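Local coordinates for protein PrgZ (Enterococcus faecalis, PDB 4FAJ) that serves as a membrane-anchored extracellular receptor that binds a pheromone peptide and probably takes part in its import into the cell, at residues K278-G283 and G420-K425. Residues are numbered along the deposited sequence; the frame is centred on the assembly and turned at random.
Sequences KEINTG and GEFEKK. With ZN (zinc ion), chain F.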
ATOM      1  N   LYS A 278     -10.674  -3.910  15.562  1.00 18.48           N
ATOM      2  CA  LYS A 278      -9.339  -3.929  16.150  1.00 18.76           C
ATOM      3  C   LYS A 278      -9.148  -5.153  17.047  1.00 18.55           C
ATOM      4  O   LYS A 278      -8.012  -5.592  17.266  1.00 19.42           O
ATOM      5  CB  LYS A 278      -9.116  -2.677  16.988  1.00 20.04           C
ATOM      6  CG  LYS A 278      -9.342  -1.332  16.273  1.00 23.32           C
ATOM      7  CD  LYS A 278      -8.031  -0.571  16.004  1.00 26.96           C
ATOM      8  CE  LYS A 278      -8.107   0.889  16.438  1.00 29.26           C
ATOM      9  NZ  LYS A 278      -7.523   1.117  17.781  1.00 31.16           N
ATOM     10  N   GLU A 279     -10.253  -5.688  17.569  1.00 17.18           N
ATOM     11  CA  GLU A 279     -10.236  -6.845  18.471  1.00 17.24           C
ATOM     12  C   GLU A 279     -10.975  -8.009  17.817  1.00 16.74           C
ATOM     13  O   GLU A 279     -12.183  -7.937  17.585  1.00 16.31           O
ATOM     14  CB  GLU A 279     -10.878  -6.490  19.815  1.00 17.12           C
ATOM     15  CG  GLU A 279     -11.131  -7.701  20.744  1.00 17.82           C
ATOM     16  CD  GLU A 279      -9.911  -8.558  20.950  1.00 17.13           C
ATOM     17  OE1 GLU A 279      -8.836  -8.002  21.255  1.00 16.27           O
ATOM     18  OE2 GLU A 279     -10.009  -9.804  20.812  1.00 16.86           O
ATOM     19  N   ILE A 280     -10.235  -9.071  17.522  1.00 16.85           N
ATOM     20  CA  ILE A 280     -10.743 -10.191  16.708  1.00 16.56           C
ATOM     21  C   ILE A 280     -11.902 -10.946  17.371  1.00 16.34           C
ATOM     22  O   ILE A 280     -12.839 -11.383  16.690  1.00 16.52           O
ATOM     23  CB  ILE A 280      -9.597 -11.180  16.357  1.00 16.78           C
ATOM     24  CG1 ILE A 280      -8.461 -10.461  15.615  1.00 18.06           C
ATOM     25  CG2 ILE A 280     -10.123 -12.372  15.558  1.00 15.96           C
ATOM     26  CD1 ILE A 280      -8.883  -9.574  14.468  1.00 19.10           C
ATOM     27  N   ASN A 281     -11.847 -11.096  18.691  1.00 16.06           N
ATOM     28  CA  ASN A 281     -12.936 -11.741  19.433  1.00 16.29           C
ATOM     29  C   ASN A 281     -14.270 -11.037  19.194  1.00 15.97           C
ATOM     30  O   ASN A 281     -15.300 -11.681  19.065  1.00 15.89           O
ATOM     31  CB  ASN A 281     -12.620 -11.760  20.921  1.00 16.30           C
ATOM     32  CG  ASN A 281     -13.634 -12.533  21.714  1.00 18.23           C
ATOM     33  OD1 ASN A 281     -13.720 -13.751  21.596  1.00 16.71           O
ATOM     34  ND2 ASN A 281     -14.420 -11.829  22.534  1.00 17.87           N
ATOM     35  N   THR A 282     -14.239  -9.710  19.139  1.00 16.03           N
ATOM     36  CA  THR A 282     -15.456  -8.929  18.941  1.00 17.05           C
ATOM     37  C   THR A 282     -15.988  -9.101  17.513  1.00 15.84           C
ATOM     38  O   THR A 282     -17.178  -9.254  17.319  1.00 16.38           O
ATOM     39  CB  THR A 282     -15.216  -7.436  19.215  1.00 17.09           C
ATOM     40  OG1 THR A 282     -14.650  -7.274  20.522  1.00 18.51           O
ATOM     41  CG2 THR A 282     -16.515  -6.680  19.132  1.00 18.61           C
ATOM     42  N   GLY A 283     -15.099  -9.097  16.522  1.00 15.43           N
ATOM     43  CA  GLY A 283     -15.499  -9.296  15.134  1.00 14.94           C
ATOM     44  C   GLY A 283     -16.197 -10.637  14.937  1.00 15.22           C
ATOM     45  O   GLY A 283     -17.226 -10.725  14.270  1.00 15.19           O
ATOM     46  N   GLY A 420      -4.066  -1.883  17.043  1.00 20.26           N
ATOM     47  CA  GLY A 420      -4.911  -3.081  16.857  1.00 19.04           C
ATOM     48  C   GLY A 420      -4.368  -4.314  17.580  1.00 17.96           C
ATOM     49  O   GLY A 420      -3.183  -4.365  17.962  1.00 17.30           O
ATOM     50  N   GLU A 421      -5.220  -5.319  17.776  1.00 16.51           N
ATOM     51  CA  GLU A 421      -4.851  -6.448  18.636  1.00 16.36           C
ATOM     52  C   GLU A 421      -3.560  -7.121  18.182  1.00 16.04           C
ATOM     53  O   GLU A 421      -2.621  -7.284  18.966  1.00 16.51           O
ATOM     54  CB  GLU A 421      -5.966  -7.502  18.691  1.00 15.91           C
ATOM     55  CG  GLU A 421      -5.623  -8.685  19.585  1.00 15.30           C
ATOM     56  CD  GLU A 421      -6.731  -9.711  19.683  1.00 14.75           C
ATOM     57  OE1 GLU A 421      -7.709  -9.623  18.910  1.00 13.75           O
ATOM     58  OE2 GLU A 421      -6.628 -10.601  20.564  1.00 14.37           O
ATOM     59  N   PHE A 422      -3.523  -7.537  16.921  1.00 15.79           N
ATOM     60  CA  PHE A 422      -2.401  -8.344  16.442  1.00 15.88           C
ATOM     61  C   PHE A 422      -1.171  -7.542  16.053  1.00 15.87           C
ATOM     62  O   PHE A 422      -0.079  -8.085  16.049  1.00 16.82           O
ATOM     63  CB  PHE A 422      -2.853  -9.313  15.350  1.00 15.59           C
ATOM     64  CG  PHE A 422      -3.504 -10.534  15.922  1.00 16.23           C
ATOM     65  CD1 PHE A 422      -2.754 -11.663  16.201  1.00 16.45           C
ATOM     66  CD2 PHE A 422      -4.848 -10.515  16.275  1.00 16.94           C
ATOM     67  CE1 PHE A 422      -3.344 -12.782  16.778  1.00 16.36           C
ATOM     68  CE2 PHE A 422      -5.452 -11.640  16.866  1.00 16.49           C
ATOM     69  CZ  PHE A 422      -4.692 -12.763  17.120  1.00 17.36           C
ATOM     70  N   GLU A 423      -1.329  -6.246  15.806  1.00 16.38           N
ATOM     71  CA  GLU A 423      -0.167  -5.392  15.591  1.00 16.53           C
ATOM     72  C   GLU A 423       0.589  -5.223  16.916  1.00 16.80           C
ATOM     73  O   GLU A 423       1.811  -5.360  16.965  1.00 16.23           O
ATOM     74  CB  GLU A 423      -0.574  -4.057  14.961  1.00 16.65           C
ATOM     75  CG  GLU A 423      -1.066  -4.190  13.498  1.00 17.58           C
ATOM     76  CD  GLU A 423      -2.448  -4.839  13.353  1.00 20.21           C
ATOM     77  OE1 GLU A 423      -3.299  -4.635  14.238  1.00 19.27           O
ATOM     78  OE2 GLU A 423      -2.687  -5.553  12.347  1.00 20.41           O
ATOM     79  N   LYS A 424      -0.145  -4.957  17.993  1.00 17.39           N
ATOM     80  CA  LYS A 424       0.446  -4.916  19.329  1.00 18.65           C
ATOM     81  C   LYS A 424       1.104  -6.244  19.716  1.00 18.46           C
ATOM     82  O   LYS A 424       2.208  -6.255  20.266  1.00 18.35           O
ATOM     83  CB  LYS A 424      -0.620  -4.520  20.363  1.00 19.20           C
ATOM     84  CG  LYS A 424      -0.102  -4.434  21.780  1.00 22.61           C
ATOM     85  CD  LYS A 424      -1.168  -3.903  22.732  1.00 25.56           C
ATOM     86  CE  LYS A 424      -0.714  -4.023  24.175  1.00 28.49           C
ATOM     87  NZ  LYS A 424      -1.036  -5.372  24.720  1.00 29.55           N
ATOM     88  N   LYS A 425       0.426  -7.357  19.442  1.00 18.43           N
ATOM     89  CA  LYS A 425       0.964  -8.675  19.783  1.00 19.06           C
ATOM     90  C   LYS A 425       2.225  -9.012  18.972  1.00 17.88           C
ATOM     91  O   LYS A 425       3.140  -9.633  19.496  1.00 17.35           O
ATOM     92  CB  LYS A 425      -0.088  -9.752  19.549  1.00 19.61           C
ATOM     93  CG  LYS A 425       0.322 -11.123  20.062  1.00 24.16           C
ATOM     94  CD  LYS A 425      -0.634 -12.190  19.577  1.00 28.12           C
ATOM     95  CE  LYS A 425      -1.983 -12.079  20.263  1.00 30.32           C
ATOM     96  NZ  LYS A 425      -2.016 -12.909  21.500  1.00 32.84           N
TER
HETATM   97 ZN    ZN F 604      -8.468 -10.978  21.279  1.00 16.92          ZN
HETATM   98  O   HOH W   1      -5.785  -7.033  15.292  1.00 23.65           O
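The first turns of helices 280-288 and 421-437 meet start to start, with Glu421 N donating to Lys278 O (2.9 Å) in the plane of that carbonyl. A water bridges the same junction, accepting from Phe422 N at 2.8 Å and donating weakly to Lys278 O. The link runs back the other way through a side chain: Ile280 N, in the opening turn of its helix, donates to Glu421 OE1 (2.9 Å), meeting it nearly along the C-O axis with an N-H...O angle of 162°. Glu421 reaches across because its chain is fully extended, with CG anti to the backbone N. Glu279 also sets CG anti to its own N but bends at the next torsion (chi2 52°), which turns its carboxylate back over the helix start; OE2 accepts from Asn281 N at 3.1 Å, from above the carboxylate plane, so Glu279 is the N-cap of its own helix. The two carboxylates, their planes 46° apart, come close enough to put Glu279 OE2 3.0 Å from Glu421 OE1, a pairing of like charges that would probably be unfavourable without a cation. Zinc is that cation, bound by Glu279 OE2 and Glu421 OE2 at 2.0 Å each, while two N-H groups from the start of helix 280-288, those of Ile280 and Asn281, probably ease the remaining charge. Next to the carboxylates Ile280 CG1 packs on Phe422 CE2 (3.5 Å), the two side chains crossing at about a right angle. Both also touch an apolar side chain of the bound peptide, whose backbone is hydrogen-bonded by Glu423 OE2 from the same turn as Phe422. Tyr301, on helix 299-305, gives the third protein ligand and touches Ile280 and Phe422, while Lys278 turns aside to a salt bridge with Asp419. The whole is a Glu-Glu-Tyr zinc site tying two helix N-termini together beside the peptide-binding site of a family 5 solute-binding protein.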